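Local atomic coordinates of putative glycerophosphodiester phosphodiesterase (Galdieria sulphuraria, PDB entry 2O55), a protein that is a putative member of the glycerophosphodiester phosphodiesterase family, built on a TIM-barrel fold. Residues 33-46 with 107-120. Sequence-based numbering, arbitrary orientation.
Sequences MERNIPYIETDLRV and FNLKLNLELKGEEW. With SO4 (sulfate ion), chain C.
Tyr39 to Leu44 run parallel to Lys110 to Leu115 as neighbouring strands, their axes 4.6 Å apart at closest and 22° from aligned. Even-numbered residues of both carry the bonds: Lys110 N gives to Pro38 O, Ile40 N to Lys110 O, and the exchange continues to Leu44 N, which meets Glu114 O at 2.7 Å. Beyond it Leu44 O takes two weak bonds, from Lys116 N and from the indole NE1 of Trp120, whose ring presents its edge to that carbonyl.

Ile40, Thr42 and Leu44 share the outer face with Leu111, Leu113 and Leu115. Ile40 lies alongside Leu111, CD1 to CD2 3.7 Å, while Leu44 CD1 reaches Leu113 CB and Leu115 CD2; helix 26-34 covers the Ile40 and Thr42 end, helix 127-136 the Leu44 end. At the N-terminal end of the strand pair, Phe107, with CG anti to its backbone N (chi1 -176°), places its ring against the turn that ends helix 26-34, and Met33 O sits over the ring centre.

Glu41, Asp43 and Glu114 crowd the inner face. Their like-charged carboxylates lie close, Glu114 OE1 3.7 Å from Asp43 OD1; Asn24 bonds Asp43 OD2. Lys116 bends at chi2 (-90°), its CB over one face of the Arg45 guanidinium, and its NZ holds sulfate O2 at 3.0 Å. Gly117 N binds sulfate O4 at 2.6 Å, and His150 adds another bond. The sulfate is probably from the crystallisation liquor, but its place at the C-terminal ends of the parallel strands is consistent with the usual active-site position of TIM barrels.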
loop_
_atom_site.group_PDB
_atom_site.type_symbol
_atom_site.label_atom_id
_atom_site.label_comp_id
_atom_site.label_asym_id
_atom_site.label_seq_id
_atom_site.Cartn_x
_atom_site.Cartn_y
_atom_site.Cartn_z
HETATM N N MSE A 33 -13.090 5.494 -4.569
HETATM C CA MSE A 33 -13.294 5.839 -5.968
HETATM C C MSE A 33 -14.397 6.876 -6.049
HETATM O O MSE A 33 -14.164 7.987 -6.493
HETATM C CB MSE A 33 -13.595 4.597 -6.801
HETATM C CG MSE A 33 -12.541 3.521 -6.621
HETATM SE SE MSE A 33 -13.109 1.778 -7.246
HETATM C CE MSE A 33 -12.504 1.994 -9.114
ATOM N N GLU A 34 -15.585 6.517 -5.573
ATOM C CA GLU A 34 -16.683 7.456 -5.424
ATOM C C GLU A 34 -16.259 8.878 -5.018
ATOM O O GLU A 34 -16.673 9.847 -5.640
ATOM C CB GLU A 34 -17.667 6.917 -4.404
ATOM C CG GLU A 34 -18.578 5.843 -4.923
ATOM C CD GLU A 34 -19.677 5.535 -3.936
ATOM O OE1 GLU A 34 -19.667 6.083 -2.810
ATOM O OE2 GLU A 34 -20.564 4.741 -4.282
ATOM N N ARG A 35 -15.442 9.005 -3.975
ATOM C CA ARG A 35 -14.979 10.322 -3.500
ATOM C C ARG A 35 -13.859 10.876 -4.389
ATOM O O ARG A 35 -13.217 11.870 -4.053
ATOM C CB ARG A 35 -14.506 10.215 -2.051
ATOM C CG ARG A 35 -15.560 9.661 -1.112
ATOM C CD ARG A 35 -16.330 10.777 -0.472
ATOM N NE ARG A 35 -17.463 10.316 0.323
ATOM C CZ ARG A 35 -17.650 10.636 1.597
ATOM N NH1 ARG A 35 -16.775 11.411 2.226
ATOM N NH2 ARG A 35 -18.716 10.189 2.238
ATOM N N ASN A 36 -13.645 10.197 -5.516
ATOM C CA ASN A 36 -12.639 10.540 -6.530
ATOM C C ASN A 36 -11.176 10.673 -5.993
ATOM O O ASN A 36 -10.455 11.612 -6.362
ATOM C CB ASN A 36 -13.104 11.751 -7.401
ATOM C CG ASN A 36 -14.423 11.467 -8.244
ATOM O OD1 ASN A 36 -14.455 10.568 -9.079
ATOM N ND2 ASN A 36 -15.471 12.283 -8.039
ATOM N N ILE A 37 -10.741 9.729 -5.143
ATOM C CA ILE A 37 -9.342 9.741 -4.629
ATOM C C ILE A 37 -8.369 8.796 -5.388
ATOM O O ILE A 37 -8.561 7.594 -5.425
ATOM C CB ILE A 37 -9.210 9.609 -3.042
ATOM C CG1 ILE A 37 -9.182 8.168 -2.595
ATOM C CG2 ILE A 37 -10.284 10.403 -2.243
ATOM C CD1 ILE A 37 -8.140 7.953 -1.563
ATOM N N PRO A 38 -7.296 9.355 -5.963
ATOM C CA PRO A 38 -6.663 8.719 -7.116
ATOM C C PRO A 38 -5.951 7.406 -6.858
ATOM O O PRO A 38 -5.801 6.624 -7.792
ATOM C CB PRO A 38 -5.665 9.781 -7.602
ATOM C CG PRO A 38 -5.371 10.581 -6.427
ATOM C CD PRO A 38 -6.590 10.581 -5.552
ATOM N N TYR A 39 -5.512 7.180 -5.620
ATOM C CA TYR A 39 -4.719 6.001 -5.235
ATOM C C TYR A 39 -5.233 5.378 -3.961
ATOM O O TYR A 39 -5.739 6.101 -3.097
ATOM C CB TYR A 39 -3.285 6.403 -4.922
ATOM C CG TYR A 39 -2.456 6.751 -6.118
ATOM C CD1 TYR A 39 -2.258 8.070 -6.491
ATOM C CD2 TYR A 39 -1.852 5.764 -6.858
ATOM C CE1 TYR A 39 -1.486 8.393 -7.591
ATOM C CE2 TYR A 39 -1.096 6.070 -7.961
ATOM C CZ TYR A 39 -0.911 7.382 -8.324
ATOM O OH TYR A 39 -0.142 7.657 -9.428
ATOM N N ILE A 40 -5.086 4.059 -3.815
ATOM C CA ILE A 40 -5.175 3.459 -2.487
ATOM C C ILE A 40 -3.991 2.536 -2.220
ATOM O O ILE A 40 -3.363 2.003 -3.150
ATOM C CB ILE A 40 -6.499 2.706 -2.217
ATOM C CG1 ILE A 40 -6.661 1.512 -3.158
ATOM C CG2 ILE A 40 -7.721 3.644 -2.248
ATOM C CD1 ILE A 40 -6.091 0.199 -2.586
ATOM N N GLU A 41 -3.685 2.360 -0.938
ATOM C CA GLU A 41 -2.681 1.414 -0.509
ATOM C C GLU A 41 -3.445 0.244 0.059
ATOM O O GLU A 41 -4.447 0.442 0.718
ATOM C CB GLU A 41 -1.773 2.036 0.553
ATOM C CG GLU A 41 -0.597 1.162 0.977
ATOM C CD GLU A 41 -0.970 0.055 2.005
ATOM O OE1 GLU A 41 -0.326 -1.015 1.964
ATOM O OE2 GLU A 41 -1.895 0.226 2.853
ATOM N N THR A 42 -2.984 -0.977 -0.205
ATOM C CA THR A 42 -3.534 -2.174 0.449
ATOM C C THR A 42 -2.464 -3.234 0.727
ATOM O O THR A 42 -1.364 -3.201 0.160
ATOM C CB THR A 42 -4.733 -2.773 -0.318
ATOM O OG1 THR A 42 -5.439 -3.670 0.535
ATOM C CG2 THR A 42 -4.279 -3.522 -1.519
ATOM N N ASP A 43 -2.813 -4.175 1.598
ATOM C CA ASP A 43 -1.859 -5.111 2.168
ATOM C C ASP A 43 -2.072 -6.533 1.652
ATOM O O ASP A 43 -3.074 -7.162 1.979
ATOM C CB ASP A 43 -2.010 -5.084 3.694
ATOM C CG ASP A 43 -1.900 -3.659 4.284
ATOM O OD1 ASP A 43 -0.812 -3.034 4.168
ATOM O OD2 ASP A 43 -2.902 -3.179 4.881
ATOM N N LEU A 44 -1.131 -7.043 0.857
ATOM C CA LEU A 44 -1.241 -8.398 0.278
ATOM C C LEU A 44 -0.662 -9.474 1.173
ATOM O O LEU A 44 0.501 -9.380 1.574
ATOM C CB LEU A 44 -0.516 -8.491 -1.066
ATOM C CG LEU A 44 -0.737 -7.426 -2.128
ATOM C CD1 LEU A 44 -0.014 -7.862 -3.385
ATOM C CD2 LEU A 44 -2.223 -7.205 -2.392
ATOM N N ARG A 45 -1.468 -10.493 1.481
ATOM C CA ARG A 45 -0.965 -11.717 2.115
ATOM C C ARG A 45 -1.570 -12.917 1.401
ATOM O O ARG A 45 -2.597 -12.795 0.717
ATOM C CB ARG A 45 -1.278 -11.777 3.624
ATOM C CG ARG A 45 -1.083 -10.470 4.395
ATOM C CD ARG A 45 -1.359 -10.604 5.868
ATOM N NE ARG A 45 -0.121 -10.799 6.602
ATOM C CZ ARG A 45 0.457 -9.878 7.370
ATOM N NH1 ARG A 45 -0.104 -8.689 7.534
ATOM N NH2 ARG A 45 1.602 -10.150 7.989
ATOM N N VAL A 46 -0.940 -14.076 1.569
ATOM C CA VAL A 46 -1.391 -15.309 0.916
ATOM C C VAL A 46 -1.995 -16.286 1.919
ATOM O O VAL A 46 -1.361 -16.611 2.925
ATOM C CB VAL A 46 -0.229 -15.991 0.161
ATOM C CG1 VAL A 46 -0.575 -17.458 -0.202
ATOM C CG2 VAL A 46 0.154 -15.174 -1.072
ATOM N N PHE A 107 -13.671 4.707 -12.849
ATOM C CA PHE A 107 -12.632 5.557 -12.268
ATOM C C PHE A 107 -11.245 4.907 -12.370
ATOM O O PHE A 107 -11.037 3.769 -11.926
ATOM C CB PHE A 107 -12.988 5.842 -10.809
ATOM C CG PHE A 107 -12.052 6.776 -10.126
ATOM C CD1 PHE A 107 -12.184 8.146 -10.277
ATOM C CD2 PHE A 107 -11.051 6.296 -9.310
ATOM C CE1 PHE A 107 -11.320 9.028 -9.647
ATOM C CE2 PHE A 107 -10.171 7.175 -8.660
ATOM C CZ PHE A 107 -10.312 8.545 -8.836
ATOM N N ASN A 108 -10.304 5.634 -12.957
ATOM C CA ASN A 108 -8.930 5.170 -13.095
ATOM C C ASN A 108 -8.135 5.150 -11.760
ATOM O O ASN A 108 -7.078 5.771 -11.613
ATOM C CB ASN A 108 -8.224 5.990 -14.177
ATOM C CG ASN A 108 -6.910 5.374 -14.626
ATOM O OD1 ASN A 108 -6.787 4.167 -14.775
ATOM N ND2 ASN A 108 -5.920 6.218 -14.847
ATOM N N LEU A 109 -8.658 4.429 -10.773
ATOM C CA LEU A 109 -7.923 4.163 -9.545
ATOM C C LEU A 109 -6.625 3.452 -9.868
ATOM O O LEU A 109 -6.593 2.543 -10.696
ATOM C CB LEU A 109 -8.735 3.257 -8.624
ATOM C CG LEU A 109 -8.174 2.963 -7.225
ATOM C CD1 LEU A 109 -8.139 4.233 -6.385
ATOM C CD2 LEU A 109 -9.006 1.904 -6.538
ATOM N N LYS A 110 -5.552 3.885 -9.220
ATOM C CA LYS A 110 -4.296 3.156 -9.255
ATOM C C LYS A 110 -4.079 2.600 -7.856
ATOM O O LYS A 110 -4.698 3.085 -6.908
ATOM C CB LYS A 110 -3.148 4.062 -9.678
ATOM C CG LYS A 110 -3.430 4.874 -10.930
ATOM C CD LYS A 110 -2.183 5.541 -11.457
ATOM C CE LYS A 110 -2.486 6.259 -12.755
ATOM N NZ LYS A 110 -1.840 7.598 -12.758
ATOM N N LEU A 111 -3.226 1.579 -7.722
ATOM C CA LEU A 111 -3.034 0.916 -6.432
ATOM C C LEU A 111 -1.567 0.863 -5.969
ATOM O O LEU A 111 -0.631 0.670 -6.773
ATOM C CB LEU A 111 -3.597 -0.504 -6.480
ATOM C CG LEU A 111 -4.954 -0.725 -7.163
ATOM C CD1 LEU A 111 -5.013 -2.109 -7.775
ATOM C CD2 LEU A 111 -6.145 -0.510 -6.212
ATOM N N ASN A 112 -1.382 1.040 -4.662
ATOM C CA ASN A 112 -0.158 0.616 -3.997
ATOM C C ASN A 112 -0.382 -0.681 -3.202
ATOM O O ASN A 112 -1.101 -0.705 -2.205
ATOM C CB ASN A 112 0.373 1.721 -3.106
ATOM C CG ASN A 112 0.717 2.974 -3.877
ATOM O OD1 ASN A 112 1.008 2.939 -5.074
ATOM N ND2 ASN A 112 0.692 4.096 -3.193
ATOM N N LEU A 113 0.239 -1.758 -3.677
ATOM C CA LEU A 113 0.157 -3.049 -3.030
ATOM C C LEU A 113 1.390 -3.303 -2.166
ATOM O O LEU A 113 2.497 -3.417 -2.700
ATOM C CB LEU A 113 0.034 -4.131 -4.086
ATOM C CG LEU A 113 -1.003 -3.812 -5.169
ATOM C CD1 LEU A 113 -1.003 -4.889 -6.228
ATOM C CD2 LEU A 113 -2.400 -3.634 -4.608
ATOM N N GLU A 114 1.211 -3.365 -0.837
ATOM C CA GLU A 114 2.299 -3.807 0.037
ATOM C C GLU A 114 2.345 -5.349 0.201
ATOM O O GLU A 114 1.356 -5.992 0.587
ATOM C CB GLU A 114 2.323 -3.096 1.404
ATOM C CG GLU A 114 3.575 -3.493 2.211
ATOM C CD GLU A 114 3.719 -2.827 3.577
ATOM O OE1 GLU A 114 2.739 -2.187 4.052
ATOM O OE2 GLU A 114 4.835 -2.965 4.167
ATOM N N LEU A 115 3.502 -5.921 -0.108
ATOM C CA LEU A 115 3.738 -7.311 0.191
ATOM C C LEU A 115 4.020 -7.462 1.690
ATOM O O LEU A 115 5.161 -7.346 2.133
ATOM C CB LEU A 115 4.891 -7.853 -0.671
ATOM C CG LEU A 115 4.971 -7.497 -2.171
ATOM C CD1 LEU A 115 6.070 -8.312 -2.865
ATOM C CD2 LEU A 115 3.630 -7.687 -2.885
ATOM N N LYS A 116 2.955 -7.679 2.454
ATOM C CA LYS A 116 3.046 -7.924 3.885
ATOM C C LYS A 116 3.474 -9.365 4.086
ATOM O O LYS A 116 2.712 -10.312 3.869
ATOM C CB LYS A 116 1.725 -7.618 4.590
ATOM C CG LYS A 116 1.606 -6.197 5.128
ATOM C CD LYS A 116 2.118 -6.095 6.549
ATOM C CE LYS A 116 2.354 -4.639 6.958
ATOM N NZ LYS A 116 2.870 -4.544 8.373
ATOM N N GLY A 117 4.711 -9.505 4.544
ATOM C CA GLY A 117 5.563 -10.562 4.051
ATOM C C GLY A 117 6.257 -11.418 5.052
ATOM O O GLY A 117 7.322 -11.086 5.574
ATOM N N GLU A 118 5.636 -12.546 5.318
ATOM C CA GLU A 118 6.372 -13.646 5.857
ATOM C C GLU A 118 7.088 -14.199 4.622
ATOM O O GLU A 118 8.320 -14.202 4.562
ATOM C CB GLU A 118 5.416 -14.666 6.503
ATOM C CG GLU A 118 4.644 -14.161 7.752
ATOM C CD GLU A 118 3.218 -14.710 7.794
ATOM O OE1 GLU A 118 2.431 -14.331 6.895
ATOM O OE2 GLU A 118 2.882 -15.520 8.704
ATOM N N GLU A 119 6.297 -14.561 3.608
ATOM C CA GLU A 119 6.760 -15.412 2.507
ATOM C C GLU A 119 6.705 -14.821 1.082
ATOM O O GLU A 119 6.661 -15.546 0.077
ATOM C CB GLU A 119 6.018 -16.750 2.558
ATOM C CG GLU A 119 4.546 -16.664 2.173
ATOM C CD GLU A 119 4.052 -17.987 1.617
ATOM O OE1 GLU A 119 3.733 -18.035 0.402
ATOM O OE2 GLU A 119 4.024 -18.989 2.387
ATOM N N TRP A 120 6.702 -13.500 0.998
ATOM C CA TRP A 120 7.025 -12.844 -0.256
ATOM C C TRP A 120 8.514 -12.980 -0.485
ATOM O O TRP A 120 8.990 -12.889 -1.607
ATOM C CB TRP A 120 6.619 -11.381 -0.215
ATOM C CG TRP A 120 5.171 -11.251 0.026
ATOM C CD1 TRP A 120 4.572 -10.933 1.202
ATOM C CD2 TRP A 120 4.121 -11.480 -0.913
ATOM N NE1 TRP A 120 3.212 -10.924 1.055
ATOM C CE2 TRP A 120 2.900 -11.267 -0.230
ATOM C CE3 TRP A 120 4.091 -11.837 -2.267
ATOM C CZ2 TRP A 120 1.661 -11.397 -0.840
ATOM C CZ3 TRP A 120 2.845 -11.964 -2.890
ATOM C CH2 TRP A 120 1.643 -11.743 -2.163
HETATM S S SO4 C . 6.041 -6.641 6.832
HETATM O O1 SO4 C . 7.207 -6.611 7.706
HETATM O O2 SO4 C . 4.833 -6.642 7.654
HETATM O O3 SO4 C . 6.048 -5.468 5.949
HETATM O O4 SO4 C . 6.077 -7.852 6.022
#